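Local coordinates for pheromone response PrgU-like domain-containing protein (Enterococcus faecalis, PDB 2GMQ) that is a plasmid-encoded member of the PrgU-like family, of unknown biochemical function, probably linked to the pheromone response, at residues 32-37 with 101-106; 36-41 with 92-97; 75-80 with 97-102. All blocks are in the same frame, centred on the assembly; numbering follows the deposited sequence.

Contact 1 of 3, residues 32-37 with 101-106; sequences GKLVKV and TPINRG
The chain just ahead of strand 34-39 meets the chain just ahead of helix 105-112 through a single β bridge, K33 opposite N104, with their CA atoms 4.3 Å apart. On one flank of this pair L34 N donates to I103 O at 2.8 Å, almost along the C=O axis and fairly straight (156°). On the other, R105 N reaches G32 O at 3.0 Å, a weak bond bent to 124°.

Beside the bridge, L34 and I103 lie side by side and point the same way, L34 CB resting 3.7 Å from I103 CG2; both continue onto L75 of strand 71-76. The amide of N104, although at the N-cap position, makes no capping bond. It lies instead along the G32-K33 link, with OD1 near the carbonyl carbon of G32 and ND2 3.5 Å from K33 CA. R105 leads away to N30 O and to E109, and packs on R105 of the second subunit.

K33 runs extended until CE passes beside P102, and the final turn (chi4 -62°) directs NZ to a water 2.9 Å away. That water donates to L34 O at 2.7 Å and accepts from I103 N at 3.2 Å. The bridge is therefore lengthened by one solvent molecule, which satisfies backbone groups of both segments; the adjacent ammonium would be expected to polarise the water and strengthen its donation to L34 O.

Contact 2 of 3, residues 36-41 with 92-97; sequences KVRLKN and INVPVF
The side chain of R38 lies obliquely across V94 and V96 of the partner strand. CB leaves on the same sheet face as V96. CG, anti to the backbone N (chi1 167°), touches both valines, 3.8 Å from V94 CG2 and 4.1 Å from V96 CG2. The chain stays extended to NE, again 3.8 Å from V94 CG2. The tip follows, with CZ and NH2 close to that same methyl, which lies over one guanidinium face, 3.6 Å above its plane and offset toward the rim.

The strands themselves, 36-39 and 94-97, run antiparallel at 165°. V37 and F97 form a hydrogen-bonded pair, F97 N to V37 O at 2.9 Å and V37 N to F97 O at 3.0 Å, followed by the non-hydrogen-bonded pair R38-V96; L39 N then donates to P95 O nearly along the C=O axis. On the face of V37 and F97, the F97 ring presents its edge to V37 CG2 and L39 CD2, while L39 CB packs 3.9 Å from P95 CD.

Strand 23-27 continues the sheet beyond 36-39 and strand 83-85 beyond 94-97, where V85 touches R38, V94 and V96; helix 41-50 sends M47 against L39 and A44 against V94.

Contact 3 of 3, residues 75-80 with 97-102; sequences LEVYPE and FFIKTP
The chain following on from strands 71-76 and 94-98 is joined by a single bridge, V77 with I99 (CA atoms 4.4 Å apart), the two runs diverging by 117°. This links the outermost strand 71-76 of the three-stranded sheet to the continuation of 94-98, an inner strand of the four-stranded sheet, consistent with the barrel-like architecture of the PUA clan. Beside the bridge, K100 and T101 form an arrangement like a classic β bulge: E76 O receives K100 N at 2.7 Å and T101 N at 3.1 Å, both donors lying out of the carbonyl plane, and the torsions of K100 are near-helical (psi -48°). T101 OG1, anti to the carbonyl carbon, accepts from E76 N at 2.8 Å, while CG2 turns inward to L75 CD2 at 3.7 Å.

On the inner side V77 CG1 touches both F97 CB and I99 CD1. On the outer side the Y78 ring lies flat against K100, whose CB sits 3.8 Å from the ring centroid and just 7° off its normal, a CH-pi contact continued by CG and CD, which pass over CE1. F98 CB meets the ring at its edge, in plane, and K81 adds a cation-pi contact. The bend at chi3 of K100 brings NZ to a water at 2.9 Å, which in turn donates to V77 O at 2.6 Å.

In the fold
Followed from the N terminus, strand 34-39 supplies the first partner of two contacts, and the chain returns to it after helix 41-50 and three further strands. Contact 2 closes the inner loop, pairing the end of that strand with 92-97; contact 1 closes the wider one, so contact 2 nests within it, sharing K36 and V37. Contact 3 begins inside both loops, at strand 71-76. It crosses contact 2, with F97 in common, and its second segment overlaps that of contact 1 at T101 and P102. The run 92-106 thus pairs first within the four-stranded sheet, then bridges to the three-stranded one, and finally returns to the start of strand 34-39 before helix 105-112.

Contact 1 of 3, residues 32-37 with 101-106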
ATOM      1  N   GLY A  32       3.375 -15.097 -17.984  1.00 25.85           N
ATOM      2  CA  GLY A  32       2.814 -16.362 -18.518  1.00 26.46           C
ATOM      3  C   GLY A  32       1.944 -16.998 -17.474  1.00 27.71           C
ATOM      4  O   GLY A  32       1.140 -16.321 -16.783  1.00 27.08           O
ATOM      5  N   LYS A  33       2.117 -18.310 -17.373  1.00 27.85           N
ATOM      6  CA  LYS A  33       1.349 -19.174 -16.458  1.00 27.49           C
ATOM      7  C   LYS A  33       1.687 -18.870 -14.958  1.00 27.50           C
ATOM      8  O   LYS A  33       2.880 -18.658 -14.574  1.00 27.19           O
ATOM      9  CB  LYS A  33       1.823 -20.609 -16.695  1.00 30.05           C
ATOM     10  CG  LYS A  33       0.973 -21.677 -16.066  1.00 34.29           C
ATOM     11  CD  LYS A  33       1.419 -23.047 -16.517  1.00 35.59           C
ATOM     12  CE  LYS A  33       0.423 -24.186 -16.052  1.00 41.07           C
ATOM     13  NZ  LYS A  33       0.282 -24.344 -14.582  1.00 41.47           N
ATOM     14  N   LEU A  34       0.683 -18.959 -14.096  1.00 27.57           N
ATOM     15  CA  LEU A  34       0.925 -18.840 -12.668  1.00 27.38           C
ATOM     16  C   LEU A  34       1.522 -20.195 -12.144  1.00 28.21           C
ATOM     17  O   LEU A  34       0.880 -21.255 -12.273  1.00 27.90           O
ATOM     18  CB  LEU A  34      -0.383 -18.510 -11.949  1.00 29.33           C
ATOM     19  CG  LEU A  34      -0.268 -18.395 -10.361  1.00 27.15           C
ATOM     20  CD1 LEU A  34       0.827 -17.353  -9.978  1.00 29.07           C
ATOM     21  CD2 LEU A  34      -1.604 -17.995  -9.763  1.00 29.48           C
ATOM     22  N   VAL A  35       2.725 -20.142 -11.594  1.00 25.60           N
ATOM     23  CA  VAL A  35       3.454 -21.387 -11.306  1.00 26.75           C
ATOM     24  C   VAL A  35       3.235 -21.668  -9.805  1.00 26.90           C
ATOM     25  O   VAL A  35       2.945 -22.803  -9.400  1.00 29.01           O
ATOM     26  CB  VAL A  35       4.981 -21.206 -11.623  1.00 27.59           C
ATOM     27  CG1 VAL A  35       5.820 -22.386 -11.019  1.00 27.85           C
ATOM     28  CG2 VAL A  35       5.216 -21.101 -13.141  1.00 26.96           C
ATOM     29  N   LYS A  36       3.429 -20.629  -8.994  1.00 27.22           N
ATOM     30  CA  LYS A  36       3.297 -20.853  -7.555  1.00 27.69           C
ATOM     31  C   LYS A  36       2.971 -19.536  -6.821  1.00 28.18           C
ATOM     32  O   LYS A  36       3.115 -18.448  -7.394  1.00 28.53           O
ATOM     33  CB  LYS A  36       4.596 -21.487  -7.011  1.00 28.25           C
ATOM     34  CG  LYS A  36       5.782 -20.537  -7.072  1.00 30.94           C
ATOM     35  CD  LYS A  36       6.996 -21.039  -6.308  1.00 32.48           C
ATOM     36  CE  LYS A  36       8.023 -21.723  -7.201  1.00 37.08           C
ATOM     37  NZ  LYS A  36       9.339 -21.951  -6.367  1.00 39.44           N
ATOM     38  N   VAL A  37       2.424 -19.675  -5.600  1.00 26.69           N
ATOM     39  CA  VAL A  37       2.108 -18.504  -4.780  1.00 27.08           C
ATOM     40  C   VAL A  37       2.756 -18.824  -3.408  1.00 26.46           C
ATOM     41  O   VAL A  37       2.817 -20.030  -2.970  1.00 27.14           O
ATOM     42  CB  VAL A  37       0.599 -18.268  -4.572  1.00 26.69           C
ATOM     43  CG1 VAL A  37      -0.161 -18.255  -5.936  1.00 26.55           C
ATOM     44  CG2 VAL A  37      -0.024 -19.363  -3.751  1.00 32.03           C
ATOM     45  N   THR A 101      -4.364 -25.591 -11.741  1.00 23.56           N
ATOM     46  CA  THR A 101      -5.268 -24.947 -12.766  1.00 24.26           C
ATOM     47  C   THR A 101      -4.456 -23.971 -13.629  1.00 25.55           C
ATOM     48  O   THR A 101      -3.852 -22.995 -13.136  1.00 24.35           O
ATOM     49  CB  THR A 101      -6.348 -24.206 -12.077  1.00 26.57           C
ATOM     50  OG1 THR A 101      -7.088 -25.150 -11.283  1.00 26.82           O
ATOM     51  CG2 THR A 101      -7.209 -23.413 -13.145  1.00 24.67           C
ATOM     52  N   PRO A 102      -4.425 -24.180 -14.965  1.00 25.46           N
ATOM     53  CA  PRO A 102      -3.699 -23.197 -15.801  1.00 24.59           C
ATOM     54  C   PRO A 102      -4.368 -21.833 -15.814  1.00 25.94           C
ATOM     55  O   PRO A 102      -5.611 -21.716 -16.034  1.00 23.48           O
ATOM     56  CB  PRO A 102      -3.681 -23.875 -17.216  1.00 27.51           C
ATOM     57  CG  PRO A 102      -3.959 -25.291 -16.899  1.00 27.64           C
ATOM     58  CD  PRO A 102      -4.964 -25.282 -15.795  1.00 25.61           C
ATOM     59  N   ILE A 103      -3.584 -20.814 -15.480  1.00 26.32           N
ATOM     60  CA  ILE A 103      -4.082 -19.455 -15.581  1.00 27.90           C
ATOM     61  C   ILE A 103      -2.945 -18.526 -15.913  1.00 26.99           C
ATOM     62  O   ILE A 103      -1.870 -18.642 -15.280  1.00 27.03           O
ATOM     63  CB  ILE A 103      -4.825 -18.964 -14.356  1.00 26.38           C
ATOM     64  CG1 ILE A 103      -5.436 -17.575 -14.711  1.00 33.72           C
ATOM     65  CG2 ILE A 103      -3.910 -18.974 -13.121  1.00 30.17           C
ATOM     66  CD1 ILE A 103      -6.510 -17.064 -13.920  1.00 31.88           C
ATOM     67  N   ASN A 104      -3.180 -17.585 -16.835  1.00 25.35           N
ATOM     68  CA  ASN A 104      -2.092 -16.674 -17.227  1.00 27.17           C
ATOM     69  C   ASN A 104      -2.266 -15.272 -16.664  1.00 26.33           C
ATOM     70  O   ASN A 104      -3.383 -14.912 -16.227  1.00 27.92           O
ATOM     71  CB  ASN A 104      -1.812 -16.682 -18.751  1.00 30.10           C
ATOM     72  CG  ASN A 104      -0.977 -17.931 -19.228  1.00 33.25           C
ATOM     73  OD1 ASN A 104      -0.123 -17.824 -20.151  1.00 33.90           O
ATOM     74  ND2 ASN A 104      -1.353 -19.136 -18.710  1.00 34.00           N
ATOM     75  N   ARG A 105      -1.215 -14.447 -16.743  1.00 23.55           N
ATOM     76  CA  ARG A 105      -1.208 -13.188 -15.980  1.00 25.26           C
ATOM     77  C   ARG A 105      -2.332 -12.272 -16.551  1.00 26.50           C
ATOM     78  O   ARG A 105      -2.940 -11.561 -15.776  1.00 28.00           O
ATOM     79  CB  ARG A 105       0.160 -12.482 -16.032  1.00 25.90           C
ATOM     80  CG  ARG A 105       0.154 -11.330 -15.043  1.00 27.50           C
ATOM     81  CD  ARG A 105       1.518 -10.873 -14.758  1.00 37.12           C
ATOM     82  NE  ARG A 105       1.492  -9.807 -13.760  1.00 33.38           N
ATOM     83  CZ  ARG A 105       2.568  -9.371 -13.234  1.00 37.18           C
ATOM     84  NH1 ARG A 105       3.694  -9.960 -13.605  1.00 40.35           N
ATOM     85  NH2 ARG A 105       2.540  -8.393 -12.315  1.00 39.15           N
ATOM     86  N   GLY A 106      -2.538 -12.298 -17.891  1.00 28.49           N
ATOM     87  CA  GLY A 106      -3.509 -11.393 -18.589  1.00 28.27           C
ATOM     88  C   GLY A 106      -4.921 -11.618 -18.070  1.00 26.56           C
ATOM     89  O   GLY A 106      -5.557 -10.662 -17.522  1.00 27.37           O
TER
HETATM   90  O   HOH W   1      -1.211 -22.055 -13.732  1.00 24.64           O

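Contact 2 of 3, residues 36-41 with 92-97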
ATOM      1  N   LYS A  36       3.429 -20.629  -8.994  1.00 27.22           N
ATOM      2  CA  LYS A  36       3.297 -20.853  -7.555  1.00 27.69           C
ATOM      3  C   LYS A  36       2.971 -19.536  -6.821  1.00 28.18           C
ATOM      4  O   LYS A  36       3.115 -18.448  -7.394  1.00 28.53           O
ATOM      5  CB  LYS A  36       4.596 -21.487  -7.011  1.00 28.25           C
ATOM      6  CG  LYS A  36       5.782 -20.537  -7.072  1.00 30.94           C
ATOM      7  CD  LYS A  36       6.996 -21.039  -6.308  1.00 32.48           C
ATOM      8  CE  LYS A  36       8.023 -21.723  -7.201  1.00 37.08           C
ATOM      9  NZ  LYS A  36       9.339 -21.951  -6.367  1.00 39.44           N
ATOM     10  N   VAL A  37       2.424 -19.675  -5.600  1.00 26.69           N
ATOM     11  CA  VAL A  37       2.108 -18.504  -4.780  1.00 27.08           C
ATOM     12  C   VAL A  37       2.756 -18.824  -3.408  1.00 26.46           C
ATOM     13  O   VAL A  37       2.817 -20.030  -2.970  1.00 27.14           O
ATOM     14  CB  VAL A  37       0.599 -18.268  -4.572  1.00 26.69           C
ATOM     15  CG1 VAL A  37      -0.161 -18.255  -5.936  1.00 26.55           C
ATOM     16  CG2 VAL A  37      -0.024 -19.363  -3.751  1.00 32.03           C
ATOM     17  N   ARG A  38       3.281 -17.798  -2.769  1.00 25.78           N
ATOM     18  CA  ARG A  38       3.873 -17.960  -1.491  1.00 27.16           C
ATOM     19  C   ARG A  38       3.219 -16.996  -0.549  1.00 26.89           C
ATOM     20  O   ARG A  38       3.074 -15.837  -0.879  1.00 28.37           O
ATOM     21  CB  ARG A  38       5.357 -17.638  -1.717  1.00 28.79           C
ATOM     22  CG  ARG A  38       6.189 -17.423  -0.546  1.00 30.53           C
ATOM     23  CD  ARG A  38       7.534 -16.779  -1.055  1.00 39.60           C
ATOM     24  NE  ARG A  38       8.233 -16.265   0.104  1.00 42.53           N
ATOM     25  CZ  ARG A  38       9.461 -16.637   0.490  1.00 46.80           C
ATOM     26  NH1 ARG A  38      10.153 -17.534  -0.234  1.00 43.39           N
ATOM     27  NH2 ARG A  38       9.988 -16.115   1.605  1.00 47.60           N
ATOM     28  N   LEU A  39       2.873 -17.422   0.677  1.00 27.17           N
ATOM     29  CA  LEU A  39       2.289 -16.479   1.615  1.00 26.91           C
ATOM     30  C   LEU A  39       3.304 -15.437   2.046  1.00 26.80           C
ATOM     31  O   LEU A  39       4.509 -15.729   2.292  1.00 27.06           O
ATOM     32  CB  LEU A  39       1.787 -17.192   2.912  1.00 27.61           C
ATOM     33  CG  LEU A  39       0.321 -17.605   2.896  1.00 30.06           C
ATOM     34  CD1 LEU A  39      -0.613 -16.483   2.948  1.00 28.48           C
ATOM     35  CD2 LEU A  39       0.022 -18.490   1.628  1.00 33.22           C
ATOM     36  N   LYS A  40       2.812 -14.213   2.183  1.00 26.51           N
ATOM     37  CA  LYS A  40       3.629 -13.140   2.723  0.50 25.58           C
ATOM     38  C   LYS A  40       3.998 -13.392   4.191  1.00 25.49           C
ATOM     39  O   LYS A  40       3.317 -14.152   4.911  1.00 23.84           O
ATOM     40  CB  LYS A  40       2.922 -11.802   2.549  0.50 27.10           C
ATOM     41  CG  LYS A  40       3.187 -11.193   1.163  0.50 26.88           C
ATOM     42  CD  LYS A  40       2.468  -9.889   1.038  0.50 30.27           C
ATOM     43  CE  LYS A  40       2.785  -9.194  -0.276  0.50 26.97           C
ATOM     44  NZ  LYS A  40       1.586  -8.490  -0.780  0.50 27.57           N
ATOM     45  N   ASN A  41       5.072 -12.753   4.652  1.00 23.37           N
ATOM     46  CA  ASN A  41       5.565 -13.046   5.986  1.00 25.05           C
ATOM     47  C   ASN A  41       4.573 -12.728   7.105  1.00 24.67           C
ATOM     48  O   ASN A  41       4.409 -13.526   8.051  1.00 25.55           O
ATOM     49  CB  ASN A  41       6.903 -12.321   6.294  1.00 26.55           C
ATOM     50  CG  ASN A  41       8.067 -12.816   5.429  1.00 28.91           C
ATOM     51  OD1 ASN A  41       7.941 -13.583   4.470  1.00 32.51           O
ATOM     52  ND2 ASN A  41       9.244 -12.350   5.802  1.00 34.03           N
ATOM     53  N   ILE A  92       9.937 -16.794  10.548  1.00 42.45           N
ATOM     54  CA  ILE A  92       8.989 -17.894  10.376  1.00 41.06           C
ATOM     55  C   ILE A  92       9.005 -18.431   8.920  1.00 39.39           C
ATOM     56  O   ILE A  92       8.997 -17.610   7.981  1.00 39.00           O
ATOM     57  CB  ILE A  92       7.505 -17.429  10.753  1.00 42.40           C
ATOM     58  CG1 ILE A  92       6.542 -18.616  10.751  1.00 43.49           C
ATOM     59  CG2 ILE A  92       6.960 -16.288   9.827  1.00 42.31           C
ATOM     60  CD1 ILE A  92       5.180 -18.226  10.499  1.00 44.91           C
ATOM     61  N   ASN A  93       9.035 -19.766   8.735  1.00 36.03           N
ATOM     62  CA  ASN A  93       8.852 -20.360   7.381  1.00 34.52           C
ATOM     63  C   ASN A  93       7.454 -20.131   6.907  1.00 32.70           C
ATOM     64  O   ASN A  93       6.509 -20.037   7.705  1.00 31.98           O
ATOM     65  CB  ASN A  93       9.088 -21.851   7.317  1.00 34.53           C
ATOM     66  CG  ASN A  93      10.427 -22.228   7.909  1.00 36.95           C
ATOM     67  OD1 ASN A  93      11.471 -21.664   7.542  1.00 38.76           O
ATOM     68  ND2 ASN A  93      10.399 -23.142   8.864  1.00 40.75           N
ATOM     69  N   VAL A  94       7.317 -20.099   5.591  1.00 29.81           N
ATOM     70  CA  VAL A  94       6.053 -19.679   5.005  1.00 28.64           C
ATOM     71  C   VAL A  94       5.565 -20.744   4.007  1.00 27.89           C
ATOM     72  O   VAL A  94       6.389 -21.407   3.385  1.00 26.82           O
ATOM     73  CB  VAL A  94       6.189 -18.288   4.305  1.00 29.49           C
ATOM     74  CG1 VAL A  94       6.763 -17.214   5.225  1.00 29.58           C
ATOM     75  CG2 VAL A  94       6.952 -18.347   3.017  1.00 30.58           C
ATOM     76  N   PRO A  95       4.224 -20.951   3.909  1.00 27.44           N
ATOM     77  CA  PRO A  95       3.629 -21.946   2.985  1.00 26.50           C
ATOM     78  C   PRO A  95       3.745 -21.498   1.522  1.00 27.13           C
ATOM     79  O   PRO A  95       3.516 -20.316   1.253  1.00 25.61           O
ATOM     80  CB  PRO A  95       2.133 -21.942   3.336  1.00 28.58           C
ATOM     81  CG  PRO A  95       1.926 -21.059   4.438  1.00 31.60           C
ATOM     82  CD  PRO A  95       3.223 -20.328   4.794  1.00 27.09           C
ATOM     83  N   VAL A  96       3.964 -22.468   0.603  1.00 27.50           N
ATOM     84  CA  VAL A  96       4.016 -22.221  -0.819  1.00 27.34           C
ATOM     85  C   VAL A  96       3.116 -23.276  -1.463  1.00 27.48           C
ATOM     86  O   VAL A  96       3.181 -24.478  -1.055  1.00 25.90           O
ATOM     87  CB  VAL A  96       5.458 -22.454  -1.327  1.00 29.09           C
ATOM     88  CG1 VAL A  96       5.555 -22.354  -2.834  1.00 28.10           C
ATOM     89  CG2 VAL A  96       6.456 -21.557  -0.544  1.00 32.17           C
ATOM     90  N   PHE A  97       2.357 -22.832  -2.468  1.00 27.44           N
ATOM     91  CA  PHE A  97       1.481 -23.797  -3.208  1.00 28.18           C
ATOM     92  C   PHE A  97       1.837 -23.727  -4.667  1.00 29.86           C
ATOM     93  O   PHE A  97       2.089 -22.620  -5.182  1.00 30.38           O
ATOM     94  CB  PHE A  97       0.024 -23.403  -3.073  1.00 29.82           C
ATOM     95  CG  PHE A  97      -0.463 -23.520  -1.664  1.00 27.25           C
ATOM     96  CD1 PHE A  97      -0.964 -24.751  -1.189  1.00 28.60           C
ATOM     97  CD2 PHE A  97      -0.447 -22.369  -0.818  1.00 30.11           C
ATOM     98  CE1 PHE A  97      -1.420 -24.906   0.141  1.00 28.14           C
ATOM     99  CE2 PHE A  97      -0.901 -22.498   0.535  1.00 32.21           C
ATOM    100  CZ  PHE A  97      -1.392 -23.740   1.013  1.00 29.86           C
TER

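Contact 3 of 3, residues 75-80 with 97-102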
ATOM      1  N   LEU A  75      -8.551 -22.010  -7.713  1.00 26.81           N
ATOM      2  CA  LEU A  75      -7.444 -22.605  -8.485  1.00 27.79           C
ATOM      3  C   LEU A  75      -7.036 -23.875  -7.786  1.00 28.27           C
ATOM      4  O   LEU A  75      -6.842 -23.855  -6.576  1.00 29.62           O
ATOM      5  CB  LEU A  75      -6.204 -21.647  -8.565  1.00 29.10           C
ATOM      6  CG  LEU A  75      -6.490 -20.362  -9.382  1.00 29.57           C
ATOM      7  CD1 LEU A  75      -5.203 -19.461  -9.171  1.00 30.33           C
ATOM      8  CD2 LEU A  75      -6.820 -20.508 -10.850  1.00 29.76           C
ATOM      9  N   GLU A  76      -6.983 -24.992  -8.525  1.00 27.59           N
ATOM     10  CA  GLU A  76      -6.491 -26.230  -7.914  0.50 27.51           C
ATOM     11  C   GLU A  76      -4.976 -26.119  -7.789  1.00 27.35           C
ATOM     12  O   GLU A  76      -4.309 -25.491  -8.656  1.00 25.74           O
ATOM     13  CB  GLU A  76      -6.823 -27.450  -8.765  0.50 26.87           C
ATOM     14  CG  GLU A  76      -8.286 -27.576  -9.176  0.50 27.90           C
ATOM     15  CD  GLU A  76      -8.508 -28.877  -9.871  0.50 29.08           C
ATOM     16  OE1 GLU A  76      -8.054 -28.989 -11.022  0.50 28.37           O
ATOM     17  OE2 GLU A  76      -9.102 -29.793  -9.263  0.50 26.34           O
ATOM     18  N   VAL A  77      -4.462 -26.724  -6.732  1.00 28.12           N
ATOM     19  CA  VAL A  77      -3.030 -26.868  -6.480  1.00 27.59           C
ATOM     20  C   VAL A  77      -2.627 -28.328  -6.651  1.00 28.88           C
ATOM     21  O   VAL A  77      -3.496 -29.202  -6.784  1.00 27.95           O
ATOM     22  CB  VAL A  77      -2.654 -26.357  -5.047  1.00 27.61           C
ATOM     23  CG1 VAL A  77      -3.166 -24.875  -4.881  1.00 31.42           C
ATOM     24  CG2 VAL A  77      -3.247 -27.320  -3.957  1.00 25.30           C
ATOM     25  N   TYR A  78      -1.311 -28.600  -6.646  1.00 28.68           N
ATOM     26  CA  TYR A  78      -0.769 -29.914  -6.634  1.00 30.05           C
ATOM     27  C   TYR A  78      -0.495 -30.194  -5.162  1.00 29.86           C
ATOM     28  O   TYR A  78       0.488 -29.671  -4.640  1.00 29.19           O
ATOM     29  CB  TYR A  78       0.554 -29.952  -7.415  1.00 29.51           C
ATOM     30  CG  TYR A  78       0.461 -29.720  -8.895  1.00 27.22           C
ATOM     31  CD1 TYR A  78      -0.112 -30.685  -9.734  1.00 25.13           C
ATOM     32  CD2 TYR A  78       1.001 -28.563  -9.482  1.00 25.65           C
ATOM     33  CE1 TYR A  78      -0.176 -30.501 -11.165  1.00 29.22           C
ATOM     34  CE2 TYR A  78       0.938 -28.377 -10.923  1.00 25.38           C
ATOM     35  CZ  TYR A  78       0.364 -29.351 -11.723  1.00 28.62           C
ATOM     36  OH  TYR A  78       0.337 -29.153 -13.080  1.00 27.04           O
ATOM     37  N   PRO A  79      -1.425 -30.890  -4.451  1.00 30.23           N
ATOM     38  CA  PRO A  79      -1.225 -30.977  -2.987  1.00 30.68           C
ATOM     39  C   PRO A  79       0.110 -31.578  -2.573  1.00 30.71           C
ATOM     40  O   PRO A  79       0.611 -31.247  -1.505  1.00 32.64           O
ATOM     41  CB  PRO A  79      -2.394 -31.872  -2.489  1.00 30.39           C
ATOM     42  CG  PRO A  79      -3.302 -32.016  -3.596  1.00 31.60           C
ATOM     43  CD  PRO A  79      -2.755 -31.367  -4.853  1.00 30.31           C
ATOM     44  N   GLU A  80       0.671 -32.451  -3.398  1.00 30.70           N
ATOM     45  CA  GLU A  80       1.904 -33.148  -2.989  1.00 32.99           C
ATOM     46  C   GLU A  80       3.162 -32.293  -3.154  1.00 31.00           C
ATOM     47  O   GLU A  80       4.219 -32.668  -2.646  1.00 30.50           O
ATOM     48  CB  GLU A  80       2.034 -34.559  -3.626  1.00 34.24           C
ATOM     49  CG  GLU A  80       0.757 -35.426  -3.601  1.00 39.33           C
ATOM     50  CD  GLU A  80       0.218 -35.768  -2.196  1.00 45.99           C
ATOM     51  OE1 GLU A  80      -1.023 -35.638  -2.033  1.00 49.21           O
ATOM     52  OE2 GLU A  80       0.994 -36.163  -1.270  1.00 47.05           O
ATOM     53  N   PHE A  97       2.357 -22.832  -2.468  1.00 27.44           N
ATOM     54  CA  PHE A  97       1.481 -23.797  -3.208  1.00 28.18           C
ATOM     55  C   PHE A  97       1.837 -23.727  -4.667  1.00 29.86           C
ATOM     56  O   PHE A  97       2.089 -22.620  -5.182  1.00 30.38           O
ATOM     57  CB  PHE A  97       0.024 -23.403  -3.073  1.00 29.82           C
ATOM     58  CG  PHE A  97      -0.463 -23.520  -1.664  1.00 27.25           C
ATOM     59  CD1 PHE A  97      -0.964 -24.751  -1.189  1.00 28.60           C
ATOM     60  CD2 PHE A  97      -0.447 -22.369  -0.818  1.00 30.11           C
ATOM     61  CE1 PHE A  97      -1.420 -24.906   0.141  1.00 28.14           C
ATOM     62  CE2 PHE A  97      -0.901 -22.498   0.535  1.00 32.21           C
ATOM     63  CZ  PHE A  97      -1.392 -23.740   1.013  1.00 29.86           C
ATOM     64  N   PHE A  98       1.805 -24.884  -5.315  1.00 28.16           N
ATOM     65  CA  PHE A  98       2.109 -24.922  -6.750  1.00 26.90           C
ATOM     66  C   PHE A  98       0.797 -25.048  -7.457  1.00 26.68           C
ATOM     67  O   PHE A  98      -0.004 -25.935  -7.143  1.00 29.45           O
ATOM     68  CB  PHE A  98       3.025 -26.040  -7.129  1.00 28.86           C
ATOM     69  CG  PHE A  98       4.460 -25.830  -6.606  1.00 30.89           C
ATOM     70  CD1 PHE A  98       5.453 -25.384  -7.472  1.00 30.76           C
ATOM     71  CD2 PHE A  98       4.727 -25.967  -5.267  1.00 30.18           C
ATOM     72  CE1 PHE A  98       6.771 -25.156  -6.996  1.00 33.75           C
ATOM     73  CE2 PHE A  98       6.060 -25.753  -4.724  1.00 32.95           C
ATOM     74  CZ  PHE A  98       7.076 -25.335  -5.592  1.00 34.36           C
ATOM     75  N   ILE A  99       0.595 -24.144  -8.391  1.00 26.09           N
ATOM     76  CA  ILE A  99      -0.732 -24.040  -9.009  1.00 26.58           C
ATOM     77  C   ILE A  99      -0.899 -25.070 -10.126  1.00 26.95           C
ATOM     78  O   ILE A  99      -0.128 -25.046 -11.091  1.00 28.13           O
ATOM     79  CB  ILE A  99      -0.976 -22.628  -9.499  1.00 25.03           C
ATOM     80  CG1 ILE A  99      -0.915 -21.577  -8.357  1.00 26.41           C
ATOM     81  CG2 ILE A  99      -2.375 -22.500 -10.101  1.00 28.82           C
ATOM     82  CD1 ILE A  99      -1.672 -22.009  -7.135  1.00 27.87           C
ATOM     83  N   LYS A 100      -1.999 -25.840 -10.054  1.00 25.98           N
ATOM     84  CA  LYS A 100      -2.364 -26.820 -11.095  1.00 24.78           C
ATOM     85  C   LYS A 100      -3.312 -26.261 -12.181  1.00 26.10           C
ATOM     86  O   LYS A 100      -3.115 -26.516 -13.414  1.00 26.63           O
ATOM     87  CB  LYS A 100      -3.022 -28.021 -10.383  1.00 24.56           C
ATOM     88  CG  LYS A 100      -3.613 -29.077 -11.412  1.00 27.83           C
ATOM     89  CD  LYS A 100      -3.847 -30.390 -10.800  1.00 31.81           C
ATOM     90  CE  LYS A 100      -4.907 -30.339  -9.750  1.00 38.87           C
ATOM     91  NZ  LYS A 100      -5.245 -31.743  -9.234  1.00 39.18           N
ATOM     92  N   THR A 101      -4.364 -25.591 -11.741  1.00 23.56           N
ATOM     93  CA  THR A 101      -5.268 -24.947 -12.766  1.00 24.26           C
ATOM     94  C   THR A 101      -4.456 -23.971 -13.629  1.00 25.55           C
ATOM     95  O   THR A 101      -3.852 -22.995 -13.136  1.00 24.35           O
ATOM     96  CB  THR A 101      -6.348 -24.206 -12.077  1.00 26.57           C
ATOM     97  OG1 THR A 101      -7.088 -25.150 -11.283  1.00 26.82           O
ATOM     98  CG2 THR A 101      -7.209 -23.413 -13.145  1.00 24.67           C
ATOM     99  N   PRO A 102      -4.425 -24.180 -14.965  1.00 25.46           N
ATOM    100  CA  PRO A 102      -3.699 -23.197 -15.801  1.00 24.59           C
ATOM    101  C   PRO A 102      -4.368 -21.833 -15.814  1.00 25.94           C
ATOM    102  O   PRO A 102      -5.611 -21.716 -16.034  1.00 23.48           O
ATOM    103  CB  PRO A 102      -3.681 -23.875 -17.216  1.00 27.51           C
ATOM    104  CG  PRO A 102      -3.959 -25.291 -16.899  1.00 27.64           C
ATOM    105  CD  PRO A 102      -4.964 -25.282 -15.795  1.00 25.61           C
TER
HETATM  106  O   HOH W   2      -5.797 -30.500  -6.720  1.00 36.30           O
HETATM  107  O   HOH W   3       1.041 -27.065  -4.037  1.00 29.36           O